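Local atomic coordinates of DNA damage response protein Rtt109, putative (PDB entry 5ZB9), a protein that probably transfers the acetyl group of acetyl-CoA to lysines of histones, histone H3 among them, in DNA replication and the DNA damage response. Residues D11-V16 and R113-A118; F139-N144 and A312-G317; T204-V209 and S238-Q243; D270-L275 and G289-V294; A417-E422 and S455-L460. One frame throughout, in Å; residues are numbered along the deposited sequence. Where two conformers were deposited one is given.

Contact 1 of 5, residues D11-V16 and R113-A118; sequences DSLAKV and RLISNA
Leu-13 and Val-16 of helix 9-16 meet Leu-114, Ile-115 and Ala-118 of helix 111-127, the local axes running 142° apart and 9.7 Å from each other. This is helix-helix packing inside the histone acetyltransferase fold, between the N-terminal helix and a helix that lies against the central sheet. The contact is largely apolar, and no hydrogen bond crosses it. Leu-13 reaches over with one methyl. Its CG stands anti to the backbone N (chi1 -173°), and chi2 of 57° sets CD1 toward the other helix. Leu-13 CD1 is 3.8 Å from Ala-118 CB and 4.0 Å from Ile-115 CA. Ala-118 has only its CB to offer, and that methyl takes contacts from both residues of the other helix: Val-16 CG2 comes to 4.2 Å from Ala-118 CB. Ile-115 also packs on Leu-57 and Val-59 of strand 50-61 and on Phe-74 of strand 71-82. Leu-112 and Arg-113, beside these residues in helix 111-127, bind CoA in another structure of this protein. On helix 9-16, Lys-15 and Asp-11 form a salt bridge one turn apart. The Leu-114 methyl CD1 lies 3.7 Å from the carbonyl O of Val-16.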
# COMPACT_ATOMS: atom_id res chain seq x y z
N ASP A 11 -17.70 -10.87 -1.32
CA ASP A 11 -18.35 -11.33 -0.10
C ASP A 11 -17.76 -10.67 1.14
O ASP A 11 -18.50 -10.31 2.07
CB ASP A 11 -18.25 -12.84 0.01
CG ASP A 11 -19.25 -13.41 0.99
OD1 ASP A 11 -20.47 -13.13 0.82
OD2 ASP A 11 -18.82 -14.11 1.94
N SER A 12 -16.44 -10.53 1.18
CA SER A 12 -15.77 -9.85 2.28
C SER A 12 -16.30 -8.44 2.41
O SER A 12 -16.62 -7.97 3.51
CB SER A 12 -14.26 -9.82 2.08
OG SER A 12 -13.75 -11.13 1.91
N LEU A 13 -16.40 -7.78 1.26
CA LEU A 13 -16.83 -6.40 1.16
C LEU A 13 -18.28 -6.24 1.59
O LEU A 13 -18.65 -5.24 2.20
CB LEU A 13 -16.62 -5.91 -0.28
CG LEU A 13 -16.84 -4.44 -0.61
CD1 LEU A 13 -15.95 -3.57 0.25
CD2 LEU A 13 -16.54 -4.22 -2.08
N ALA A 14 -19.10 -7.23 1.25
CA ALA A 14 -20.52 -7.20 1.58
C ALA A 14 -20.74 -7.23 3.08
O ALA A 14 -21.66 -6.59 3.60
CB ALA A 14 -21.24 -8.38 0.93
N LYS A 15 -19.89 -7.96 3.78
CA LYS A 15 -19.98 -8.09 5.22
C LYS A 15 -19.66 -6.79 5.98
O LYS A 15 -20.13 -6.61 7.10
CB LYS A 15 -19.05 -9.20 5.72
CG LYS A 15 -19.43 -10.60 5.30
CD LYS A 15 -18.62 -11.58 6.13
CE LYS A 15 -18.68 -12.99 5.58
NZ LYS A 15 -17.80 -13.14 4.39
N VAL A 16 -18.86 -5.90 5.39
CA VAL A 16 -18.48 -4.68 6.10
C VAL A 16 -19.30 -3.47 5.68
O VAL A 16 -19.41 -2.50 6.43
CB VAL A 16 -16.97 -4.35 5.92
CG1 VAL A 16 -16.11 -5.56 6.27
CG2 VAL A 16 -16.66 -3.87 4.51
N ARG A 113 -13.23 4.44 3.15
CA ARG A 113 -12.36 3.84 4.15
C ARG A 113 -12.66 2.36 4.28
O ARG A 113 -11.75 1.54 4.32
CB ARG A 113 -12.51 4.53 5.52
CG ARG A 113 -11.65 3.90 6.62
CD ARG A 113 -11.73 4.65 7.96
NE ARG A 113 -13.09 4.76 8.49
CZ ARG A 113 -13.79 3.75 8.99
NH1 ARG A 113 -13.28 2.53 9.03
NH2 ARG A 113 -15.02 3.96 9.45
N LEU A 114 -13.94 2.01 4.33
CA LEU A 114 -14.36 0.61 4.46
C LEU A 114 -13.89 -0.24 3.28
O LEU A 114 -13.40 -1.36 3.46
CB LEU A 114 -15.88 0.53 4.59
CG LEU A 114 -16.41 1.00 5.95
CD1 LEU A 114 -17.92 0.91 5.99
CD2 LEU A 114 -15.79 0.17 7.06
N ILE A 115 -14.03 0.31 2.08
CA ILE A 115 -13.60 -0.38 0.88
C ILE A 115 -12.09 -0.62 0.88
O ILE A 115 -11.64 -1.75 0.67
CB ILE A 115 -14.00 0.41 -0.38
CG1 ILE A 115 -15.52 0.44 -0.52
CG2 ILE A 115 -13.37 -0.21 -1.63
CD1 ILE A 115 -16.01 1.33 -1.63
N SER A 116 -11.31 0.43 1.14
CA SER A 116 -9.85 0.33 1.17
C SER A 116 -9.35 -0.70 2.19
O SER A 116 -8.43 -1.45 1.92
CB SER A 116 -9.24 1.70 1.50
OG SER A 116 -9.71 2.70 0.62
N ASN A 117 -9.97 -0.67 3.37
CA ASN A 117 -9.73 -1.62 4.45
C ASN A 117 -10.00 -3.06 3.98
O ASN A 117 -9.16 -3.95 4.15
CB ASN A 117 -10.63 -1.24 5.64
CG ASN A 117 -10.38 -2.05 6.90
OD1 ASN A 117 -9.93 -3.19 6.86
ND2 ASN A 117 -10.69 -1.46 8.04
N ALA A 118 -11.16 -3.27 3.38
CA ALA A 118 -11.58 -4.59 2.93
C ALA A 118 -10.67 -5.13 1.84
O ALA A 118 -10.30 -6.29 1.86
CB ALA A 118 -13.03 -4.55 2.45

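Contact 2 of 5, residues F139-N144 and A312-G317; sequences FARAQN and AGRLVG
Arg-141 and Arg-314 stack their guanidinium groups although both carry positive charge. The planes are 15° apart and the centres 4.7 Å, while the two side chains cross at about a right angle. Arg-141 NH2 lies over one face of the Arg-314 group, 3.6 Å from Arg-314 NH2. The Arg-314 chain bends at chi2 and chi3, and the edge of its guanidinium is turned to the main chain of Ala-142. There Arg-314 NH2 donates to Ala-142 O at 2.7 Å, close to the guanidinium plane. Water 2 joins the same carbonyl to Arg-314 NH1. Water 1 lies at the edge of the other guanidinium, accepting from Arg-141 NE and donating to Leu-315 O. Asp-162 forms a salt bridge with Arg-314 NE and would offset part of the paired charge. Nearer the backbone, Arg-141 CB packs 4.0 Å from Val-316 CB. Val-316 CG2, anti to its backbone N, turns to Phe-139 CB. Ala-140 and Gly-317 form an antiparallel hydrogen-bonded pair. Ala-140 N to Gly-317 O is 2.7 Å, and Gly-317 N to Ala-140 O is 2.9 Å. This pair joins the end of strand 133-140 to the start of strand 317-324 in the central sheet. Helix 162-177 packs on Ala-140 through Ile-166 and Trp-169, and its Asp-162 also accepts from the backbone N of Ala-142 and Leu-315.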
# COMPACT_ATOMS: atom_id res chain seq x y z
N PHE A 139 2.64 5.58 1.20
CA PHE A 139 2.97 6.93 1.63
C PHE A 139 1.71 7.78 1.50
O PHE A 139 0.91 7.57 0.59
CB PHE A 139 4.15 7.52 0.84
CG PHE A 139 3.86 7.77 -0.62
CD1 PHE A 139 4.18 6.81 -1.57
CD2 PHE A 139 3.31 8.98 -1.04
CE1 PHE A 139 3.94 7.04 -2.93
CE2 PHE A 139 3.06 9.21 -2.40
CZ PHE A 139 3.37 8.25 -3.33
N ALA A 140 1.51 8.71 2.42
CA ALA A 140 0.29 9.50 2.44
C ALA A 140 0.59 10.96 2.18
O ALA A 140 1.36 11.58 2.92
CB ALA A 140 -0.43 9.34 3.77
N ARG A 141 -0.02 11.50 1.13
CA ARG A 141 0.08 12.92 0.82
C ARG A 141 -0.96 13.30 -0.22
O ARG A 141 -1.30 12.50 -1.09
CB ARG A 141 1.48 13.28 0.31
CG ARG A 141 1.83 12.71 -1.05
CD ARG A 141 3.29 13.00 -1.41
NE ARG A 141 3.54 14.43 -1.44
CZ ARG A 141 3.62 15.15 -2.55
NH1 ARG A 141 3.49 14.57 -3.73
NH2 ARG A 141 3.84 16.46 -2.48
N ALA A 142 -1.49 14.52 -0.12
CA ALA A 142 -2.39 15.04 -1.14
C ALA A 142 -1.61 15.31 -2.43
O ALA A 142 -0.53 15.90 -2.39
CB ALA A 142 -3.07 16.31 -0.66
N GLN A 143 -2.14 14.87 -3.56
CA GLN A 143 -1.39 15.00 -4.81
C GLN A 143 -2.25 14.81 -6.03
O GLN A 143 -3.46 14.59 -5.92
CB GLN A 143 -0.25 14.00 -4.86
CG GLN A 143 -0.71 12.58 -5.03
CD GLN A 143 0.41 11.59 -4.82
OE1 GLN A 143 0.22 10.52 -4.21
NE2 GLN A 143 1.61 11.93 -5.31
N ASN A 144 -1.61 14.89 -7.19
CA ASN A 144 -2.28 14.71 -8.47
C ASN A 144 -2.37 13.24 -8.85
O ASN A 144 -1.70 12.80 -9.79
CB ASN A 144 -1.54 15.48 -9.58
CG ASN A 144 -1.05 16.84 -9.12
OD1 ASN A 144 -1.81 17.65 -8.59
ND2 ASN A 144 0.24 17.11 -9.33
N ALA A 312 7.57 23.94 3.42
CA ALA A 312 6.67 25.02 3.00
C ALA A 312 5.21 24.63 3.23
O ALA A 312 4.34 25.02 2.45
CB ALA A 312 6.89 25.39 1.53
N GLY A 313 4.94 23.87 4.28
CA GLY A 313 3.58 23.49 4.60
C GLY A 313 3.13 22.14 4.10
O GLY A 313 2.04 21.69 4.44
N ARG A 314 3.95 21.47 3.29
CA ARG A 314 3.62 20.13 2.82
C ARG A 314 4.11 19.04 3.80
O ARG A 314 5.16 19.19 4.43
CB ARG A 314 4.22 19.88 1.43
CG ARG A 314 3.73 20.83 0.34
CD ARG A 314 2.21 20.88 0.26
NE ARG A 314 1.60 19.55 0.17
CZ ARG A 314 1.34 18.92 -0.97
NH1 ARG A 314 1.63 19.50 -2.13
NH2 ARG A 314 0.79 17.71 -0.95
N LEU A 315 3.34 17.97 3.93
CA LEU A 315 3.80 16.81 4.68
C LEU A 315 3.53 15.53 3.90
O LEU A 315 2.63 15.47 3.07
CB LEU A 315 3.12 16.72 6.05
CG LEU A 315 3.40 17.80 7.10
CD1 LEU A 315 2.53 17.59 8.33
CD2 LEU A 315 4.88 17.82 7.48
N VAL A 316 4.34 14.50 4.17
CA VAL A 316 4.02 13.16 3.71
C VAL A 316 4.27 12.20 4.87
O VAL A 316 5.22 12.36 5.64
CB VAL A 316 4.84 12.75 2.46
CG1 VAL A 316 6.26 13.25 2.56
CG2 VAL A 316 4.82 11.25 2.24
N GLY A 317 3.38 11.24 5.04
CA GLY A 317 3.57 10.22 6.05
C GLY A 317 3.94 8.90 5.40
O GLY A 317 3.40 8.54 4.35
O HOH W 1 3.65 16.23 0.58
O HOH W 2 0.69 17.63 -4.42

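Contact 3 of 5, residues T204-V209 and S238-Q243; sequences TAFLIV and SYPLHQ
Phe-206 meets Pro-240 in a CH-pi contact. Pro-240 CB sits over the centre of the ring, 3.6 Å from its centroid and 8° off the normal. The two side chains slide past each other in opposite directions. Polar groups come up around the same ring. Ser-238 OG lies in the ring plane at its edge, 3.8 Å from Phe-206 CD2. Ser-238 O is 3.2 Å from Phe-206 CB. The Gln-243 side chain crosses that of Phe-206 at about a right angle, amide and ring planes 74° apart, with Gln-243 NE2 3.6 Å from Phe-206 CZ. The other end of that amide, OE1, is hydrogen-bonded to Asn-324. The contact lies on strand 202-208 of the central sheet, between strands 235-236 and 317-324. The chain after strand 235-236 passes over the side of strand 202-208 that carries Phe-206 and Ile-208. Pro-240 is the centre of an inverse gamma turn and the N-cap residue of helix 241-244. Apolar packing continues at Ile-208, whose CD1 lies 3.7 Å from Tyr-239 CB. The Tyr-239 ring meets Trp-320 edge-to-face, and its OH is hydrogen-bonded to Leu-255 O. Trp-301 of helix 297-304 also packs on Ile-208.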
# COMPACT_ATOMS: atom_id res chain seq x y z
N THR A 204 2.54 -4.96 14.28
CA THR A 204 2.70 -3.60 14.78
C THR A 204 2.66 -2.64 13.58
O THR A 204 3.08 -3.01 12.47
CB THR A 204 4.04 -3.42 15.56
OG1 THR A 204 4.11 -4.39 16.61
CG2 THR A 204 4.16 -2.01 16.17
N ALA A 205 2.14 -1.44 13.79
CA ALA A 205 2.11 -0.42 12.75
C ALA A 205 3.16 0.65 13.02
O ALA A 205 3.31 1.11 14.16
CB ALA A 205 0.73 0.21 12.65
N PHE A 206 3.90 1.03 11.98
CA PHE A 206 4.98 2.02 12.11
C PHE A 206 4.69 3.23 11.24
O PHE A 206 4.30 3.10 10.07
CB PHE A 206 6.33 1.41 11.72
CG PHE A 206 6.73 0.22 12.57
CD1 PHE A 206 6.27 -1.05 12.27
CD2 PHE A 206 7.59 0.39 13.65
CE1 PHE A 206 6.64 -2.13 13.05
CE2 PHE A 206 7.97 -0.69 14.44
CZ PHE A 206 7.50 -1.96 14.14
N LEU A 207 4.86 4.42 11.81
CA LEU A 207 4.59 5.65 11.09
C LEU A 207 5.71 6.65 11.26
O LEU A 207 6.18 6.88 12.38
CB LEU A 207 3.27 6.27 11.56
CG LEU A 207 2.96 7.63 10.93
CD1 LEU A 207 2.64 7.48 9.45
CD2 LEU A 207 1.86 8.40 11.68
N ILE A 208 6.14 7.24 10.16
CA ILE A 208 7.10 8.33 10.19
C ILE A 208 6.60 9.51 9.35
O ILE A 208 6.24 9.35 8.19
CB ILE A 208 8.49 7.90 9.69
CG1 ILE A 208 9.21 7.09 10.77
CG2 ILE A 208 9.33 9.11 9.32
CD1 ILE A 208 10.64 6.76 10.39
N VAL A 209 6.58 10.69 9.96
CA VAL A 209 6.24 11.91 9.26
C VAL A 209 7.38 12.89 9.43
O VAL A 209 7.41 13.62 10.41
CB VAL A 209 4.94 12.53 9.79
CG1 VAL A 209 4.51 13.71 8.94
CG2 VAL A 209 3.84 11.48 9.85
N SER A 238 8.50 5.05 14.30
CA SER A 238 9.83 4.71 13.83
C SER A 238 9.79 3.87 12.56
O SER A 238 8.72 3.53 12.06
CB SER A 238 10.62 3.97 14.92
OG SER A 238 9.87 2.88 15.43
N TYR A 239 10.96 3.55 12.03
CA TYR A 239 11.10 2.70 10.86
C TYR A 239 11.58 1.31 11.28
O TYR A 239 12.62 1.18 11.92
CB TYR A 239 12.07 3.34 9.87
CG TYR A 239 12.38 2.49 8.66
CD1 TYR A 239 11.40 2.18 7.73
CD2 TYR A 239 13.67 2.03 8.42
CE1 TYR A 239 11.69 1.43 6.62
CE2 TYR A 239 13.97 1.28 7.31
CZ TYR A 239 12.98 0.98 6.41
OH TYR A 239 13.27 0.22 5.30
N PRO A 240 10.81 0.27 10.93
CA PRO A 240 11.07 -1.10 11.40
C PRO A 240 12.26 -1.74 10.69
O PRO A 240 12.10 -2.80 10.07
CB PRO A 240 9.77 -1.83 11.04
CG PRO A 240 9.32 -1.13 9.79
CD PRO A 240 9.67 0.33 10.00
N LEU A 241 13.42 -1.11 10.79
CA LEU A 241 14.64 -1.50 10.08
C LEU A 241 15.02 -2.98 10.21
O LEU A 241 15.29 -3.65 9.22
CB LEU A 241 15.80 -0.64 10.55
CG LEU A 241 17.18 -1.05 10.05
CD1 LEU A 241 17.28 -0.92 8.53
CD2 LEU A 241 18.23 -0.22 10.74
N HIS A 242 15.04 -3.49 11.44
CA HIS A 242 15.52 -4.84 11.68
C HIS A 242 14.57 -5.92 11.20
O HIS A 242 14.98 -7.06 11.02
CB HIS A 242 15.84 -5.02 13.17
CG HIS A 242 16.99 -4.17 13.62
ND1 HIS A 242 16.82 -2.91 14.16
CD2 HIS A 242 18.32 -4.38 13.54
CE1 HIS A 242 18.01 -2.39 14.43
NE2 HIS A 242 18.93 -3.26 14.06
N GLN A 243 13.31 -5.57 10.95
CA GLN A 243 12.36 -6.54 10.42
C GLN A 243 12.39 -6.58 8.89
O GLN A 243 12.01 -7.57 8.28
CB GLN A 243 10.95 -6.24 10.91
CG GLN A 243 10.78 -6.29 12.41
CD GLN A 243 9.32 -6.34 12.83
OE1 GLN A 243 8.65 -7.36 12.65
NE2 GLN A 243 8.82 -5.24 13.37

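Contact 4 of 5, residues D270-L275 and G289-V294; sequences DLDDEL and GHWRSV
Glu-274 turns its carboxylate to the backbone N of Arg-292 and Ser-293 and to the Ser-293 hydroxyl. Its chain is extended beyond CG. Glu-274 OE1 accepts from Ser-293 N at 2.8 Å on the syn side, and more weakly from Arg-292 N at 3.0 Å. Glu-274 OE2 takes the Ser-293 OG hydroxyl on its syn lone pair, at 2.7 Å. The Arg-292 guanidinium stacks on the Glu-274 side chain, with CG over one face. Its salt bridge to OE2 is long, and no N-H points at the oxygen. A second acid serves the indole. Trp-291 NE1 donates to Asp-272 OD1 at 3.0 Å, nearly straight (166°) and in the ring plane. OD1 is met on its anti side and also forms a salt bridge with Arg-253, while OD2 pairs with Arg-258. A type I turn runs from Asp-272 to Leu-275, and its closing bond is Leu-275 N to Asp-272 O. The loop 289-294, which leads to helix 297-304, lies against this turn. Leu-271 CB sits over the face of the Trp-291 five-membered ring, 3.3 Å from its centroid. Leu-271 CD2 reaches Val-294 CG2 at 3.7 Å, and Phe-300 of helix 297-304 touches all three residues.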
# COMPACT_ATOMS: atom_id res chain seq x y z
N ASP A 270 18.26 10.94 -6.07
CA ASP A 270 19.12 12.12 -6.03
C ASP A 270 20.40 11.86 -5.26
O ASP A 270 21.48 12.32 -5.65
CB ASP A 270 18.40 13.31 -5.41
CG ASP A 270 17.42 13.95 -6.35
OD1 ASP A 270 17.23 13.40 -7.46
OD2 ASP A 270 16.83 14.99 -5.99
N LEU A 271 20.28 11.16 -4.14
CA LEU A 271 21.45 10.84 -3.34
C LEU A 271 22.33 9.84 -4.08
O LEU A 271 23.55 9.97 -4.08
CB LEU A 271 21.04 10.29 -1.97
CG LEU A 271 20.31 11.23 -1.02
CD1 LEU A 271 19.66 10.44 0.10
CD2 LEU A 271 21.27 12.26 -0.45
N ASP A 272 21.72 8.85 -4.73
CA ASP A 272 22.47 7.87 -5.52
C ASP A 272 23.31 8.56 -6.59
O ASP A 272 24.41 8.10 -6.91
CB ASP A 272 21.54 6.85 -6.17
CG ASP A 272 21.14 5.71 -5.23
OD1 ASP A 272 21.66 5.64 -4.09
OD2 ASP A 272 20.31 4.87 -5.64
N ASP A 273 22.81 9.66 -7.14
CA ASP A 273 23.54 10.38 -8.17
C ASP A 273 24.75 11.17 -7.62
O ASP A 273 25.52 11.74 -8.38
CB ASP A 273 22.60 11.32 -8.92
CG ASP A 273 22.96 11.44 -10.41
OD1 ASP A 273 23.09 10.38 -11.07
OD2 ASP A 273 23.11 12.58 -10.91
N GLU A 274 24.91 11.21 -6.30
CA GLU A 274 26.12 11.76 -5.71
C GLU A 274 27.26 10.74 -5.79
O GLU A 274 28.42 11.09 -5.64
CB GLU A 274 25.89 12.18 -4.25
CG GLU A 274 24.83 13.24 -4.05
CD GLU A 274 24.63 13.62 -2.58
OE1 GLU A 274 25.27 13.02 -1.69
OE2 GLU A 274 23.84 14.55 -2.31
N LEU A 275 26.91 9.48 -6.01
CA LEU A 275 27.91 8.42 -6.14
C LEU A 275 28.71 8.56 -7.43
O LEU A 275 28.19 9.05 -8.43
CB LEU A 275 27.25 7.03 -6.11
CG LEU A 275 26.41 6.67 -4.89
CD1 LEU A 275 25.80 5.29 -5.04
CD2 LEU A 275 27.23 6.76 -3.63
N GLY A 289 29.18 2.55 -1.84
CA GLY A 289 27.75 2.82 -1.84
C GLY A 289 27.38 3.90 -0.85
O GLY A 289 26.22 4.04 -0.48
N HIS A 290 28.36 4.69 -0.42
CA HIS A 290 28.10 5.75 0.54
C HIS A 290 27.84 7.07 -0.17
O HIS A 290 28.59 7.48 -1.05
CB HIS A 290 29.27 5.90 1.51
CG HIS A 290 29.42 4.75 2.45
ND1 HIS A 290 30.61 4.47 3.10
CD2 HIS A 290 28.55 3.80 2.85
CE1 HIS A 290 30.45 3.41 3.86
NE2 HIS A 290 29.21 2.98 3.74
N TRP A 291 26.76 7.72 0.23
CA TRP A 291 26.40 9.02 -0.29
C TRP A 291 27.35 10.11 0.21
O TRP A 291 28.04 9.93 1.21
CB TRP A 291 24.98 9.38 0.13
CG TRP A 291 23.91 8.52 -0.44
CD1 TRP A 291 23.81 8.06 -1.71
CD2 TRP A 291 22.76 8.03 0.26
NE1 TRP A 291 22.66 7.32 -1.86
CE2 TRP A 291 22.00 7.29 -0.66
CE3 TRP A 291 22.29 8.16 1.58
CZ2 TRP A 291 20.80 6.69 -0.31
CZ3 TRP A 291 21.11 7.55 1.92
CH2 TRP A 291 20.38 6.82 0.99
N ARG A 292 27.33 11.24 -0.48
CA ARG A 292 28.18 12.37 -0.11
C ARG A 292 27.54 13.17 1.02
O ARG A 292 28.16 13.40 2.06
CB ARG A 292 28.44 13.27 -1.32
CG ARG A 292 29.36 14.44 -1.04
CD ARG A 292 29.61 15.31 -2.27
NE ARG A 292 28.39 15.94 -2.75
CZ ARG A 292 27.87 15.73 -3.96
NH1 ARG A 292 26.75 16.35 -4.32
NH2 ARG A 292 28.47 14.89 -4.81
N SER A 293 26.29 13.58 0.83
CA SER A 293 25.65 14.49 1.76
C SER A 293 24.89 13.81 2.90
O SER A 293 24.57 14.45 3.89
CB SER A 293 24.70 15.42 1.00
OG SER A 293 23.68 14.68 0.36
N VAL A 294 24.59 12.52 2.76
CA VAL A 294 23.87 11.78 3.81
C VAL A 294 24.63 10.52 4.21
O VAL A 294 24.93 9.68 3.36
CB VAL A 294 22.44 11.40 3.37
CG1 VAL A 294 21.82 10.40 4.35
CG2 VAL A 294 21.56 12.63 3.25

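Contact 5 of 5, residues A417-E422 and S455-L460; sequences AVLSEE and SLADQL
Ala-417 and Ala-457 meet methyl to methyl, their CB atoms 3.6 Å apart. This is the tight part of the contact, where strand 417-419 passes the end of helix 439-457. Leu-419 adds one branch beside it. Its CG is anti to the carbonyl carbon (chi1 -55°). The branch that touches is CD2, which lies against the last helical turn. Leu-419 CD2 is 3.9 Å from Ala-457 CA and 4.2 Å from Leu-456 CB. Ala-417 and Leu-419 are buried, and strand 22-35 lies alongside them: both residues have backbone bonds to Ser-29, and Leu-419 packs on Ile-28. The rest is looser. The Gln-459 chain is extended beyond CG, and its NE2 comes only to 4.1 Å from Ala-417 CB. That amide is hydrogen-bonded to His-416 O. On the solvent side, Val-418 CB points away from the helix and the residue is exposed. No hydrogen bond joins the two segments. Leu-456 turns its side chain also to Asp-423 and Ala-427 of helix 421-432. Both helix ends here carry classical signals. Ser-420 is the N-cap of helix 421-432, its OG accepting from Asp-423 N, and helix 439-457 ends at Asp-458 with positive phi in a Schellman motif.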
# COMPACT_ATOMS: atom_id res chain seq x y z
N ALA A 417 -10.58 -10.55 -13.44
CA ALA A 417 -9.83 -10.74 -14.67
C ALA A 417 -8.34 -10.69 -14.41
O ALA A 417 -7.82 -9.73 -13.83
CB ALA A 417 -10.22 -9.69 -15.69
N VAL A 418 -7.64 -11.73 -14.82
CA VAL A 418 -6.19 -11.73 -14.80
C VAL A 418 -5.68 -11.33 -16.18
O VAL A 418 -5.85 -12.07 -17.14
CB VAL A 418 -5.63 -13.10 -14.41
CG1 VAL A 418 -4.11 -13.06 -14.43
CG2 VAL A 418 -6.16 -13.50 -13.03
N LEU A 419 -5.09 -10.15 -16.27
CA LEU A 419 -4.60 -9.64 -17.54
C LEU A 419 -3.10 -9.79 -17.67
O LEU A 419 -2.38 -9.87 -16.67
CB LEU A 419 -4.97 -8.17 -17.70
CG LEU A 419 -6.46 -7.89 -17.55
CD1 LEU A 419 -6.74 -6.39 -17.65
CD2 LEU A 419 -7.23 -8.67 -18.61
N SER A 420 -2.63 -9.85 -18.91
CA SER A 420 -1.20 -9.76 -19.18
C SER A 420 -0.70 -8.41 -18.69
O SER A 420 -1.48 -7.46 -18.54
CB SER A 420 -0.92 -9.93 -20.67
OG SER A 420 -1.41 -8.82 -21.41
N GLU A 421 0.60 -8.32 -18.43
CA GLU A 421 1.21 -7.06 -18.06
C GLU A 421 0.82 -5.94 -19.02
O GLU A 421 0.50 -4.82 -18.60
CB GLU A 421 2.73 -7.21 -18.01
CG GLU A 421 3.46 -5.93 -17.70
CD GLU A 421 4.84 -6.20 -17.13
OE1 GLU A 421 5.02 -7.27 -16.52
OE2 GLU A 421 5.74 -5.34 -17.30
N GLU A 422 0.83 -6.26 -20.31
CA GLU A 422 0.48 -5.31 -21.36
C GLU A 422 -0.98 -4.87 -21.28
O GLU A 422 -1.29 -3.67 -21.36
CB GLU A 422 0.77 -5.94 -22.73
CG GLU A 422 0.37 -5.07 -23.92
CD GLU A 422 0.48 -5.81 -25.25
OE1 GLU A 422 1.03 -5.23 -26.21
OE2 GLU A 422 0.00 -6.97 -25.33
N SER A 455 -13.42 -6.53 -22.80
CA SER A 455 -12.78 -6.89 -24.06
C SER A 455 -11.39 -7.47 -23.83
O SER A 455 -11.02 -8.48 -24.43
CB SER A 455 -12.69 -5.68 -24.99
OG SER A 455 -13.98 -5.10 -25.19
N LEU A 456 -10.62 -6.82 -22.96
CA LEU A 456 -9.26 -7.28 -22.68
C LEU A 456 -9.28 -8.62 -21.96
O LEU A 456 -8.39 -9.45 -22.13
CB LEU A 456 -8.51 -6.25 -21.83
CG LEU A 456 -8.25 -4.88 -22.44
CD1 LEU A 456 -7.91 -3.88 -21.33
CD2 LEU A 456 -7.12 -4.96 -23.45
N ALA A 457 -10.32 -8.82 -21.14
CA ALA A 457 -10.46 -10.02 -20.32
C ALA A 457 -11.00 -11.20 -21.10
O ALA A 457 -10.95 -12.34 -20.62
CB ALA A 457 -11.37 -9.73 -19.14
N ASP A 458 -11.54 -10.92 -22.29
CA ASP A 458 -12.33 -11.89 -23.03
C ASP A 458 -13.45 -12.43 -22.15
O ASP A 458 -13.58 -13.64 -21.97
CB ASP A 458 -11.47 -13.03 -23.56
CG ASP A 458 -10.64 -12.63 -24.77
OD1 ASP A 458 -10.96 -11.60 -25.40
OD2 ASP A 458 -9.68 -13.36 -25.08
N GLN A 459 -14.23 -11.51 -21.59
CA GLN A 459 -15.51 -11.81 -20.94
C GLN A 459 -16.55 -10.84 -21.51
O GLN A 459 -16.19 -9.85 -22.14
CB GLN A 459 -15.41 -11.68 -19.42
CG GLN A 459 -14.39 -12.64 -18.77
CD GLN A 459 -14.09 -12.29 -17.31
OE1 GLN A 459 -14.95 -11.78 -16.59
NE2 GLN A 459 -12.86 -12.56 -16.87
N LEU A 460 -17.83 -11.14 -21.31
CA LEU A 460 -18.89 -10.25 -21.78
C LEU A 460 -19.11 -9.11 -20.81
O LEU A 460 -19.53 -8.02 -21.19
CB LEU A 460 -20.21 -11.01 -21.97
CG LEU A 460 -20.42 -11.92 -23.17
CD1 LEU A 460 -19.61 -13.20 -23.03
CD2 LEU A 460 -21.90 -12.24 -23.30

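Contacts 2, 3 and 5 all reach the same mixed sheet, but at different places. Contacts 2 and 3 touch each other through Val-209, and contact 3 is nested in the chain loop that contact 2 closes. Contact 5 joins the sheet about 37 Å from contact 3, centre to centre. Contacts 1 and 5 have no hydrogen bond between their segments and rest mostly on apolar side chains; contact 1 is buried, contact 5 partly so. Contact 4 lies farthest from the chain's centre and is rich in polar bonds, with carboxylates binding backbone and indole N-H groups. Contact 2 mixes strand pairing with stacked arginines and water. Contact 3 instead relies on an aromatic face. Contacts 1 and 4 are on opposite sides of the chain's centre.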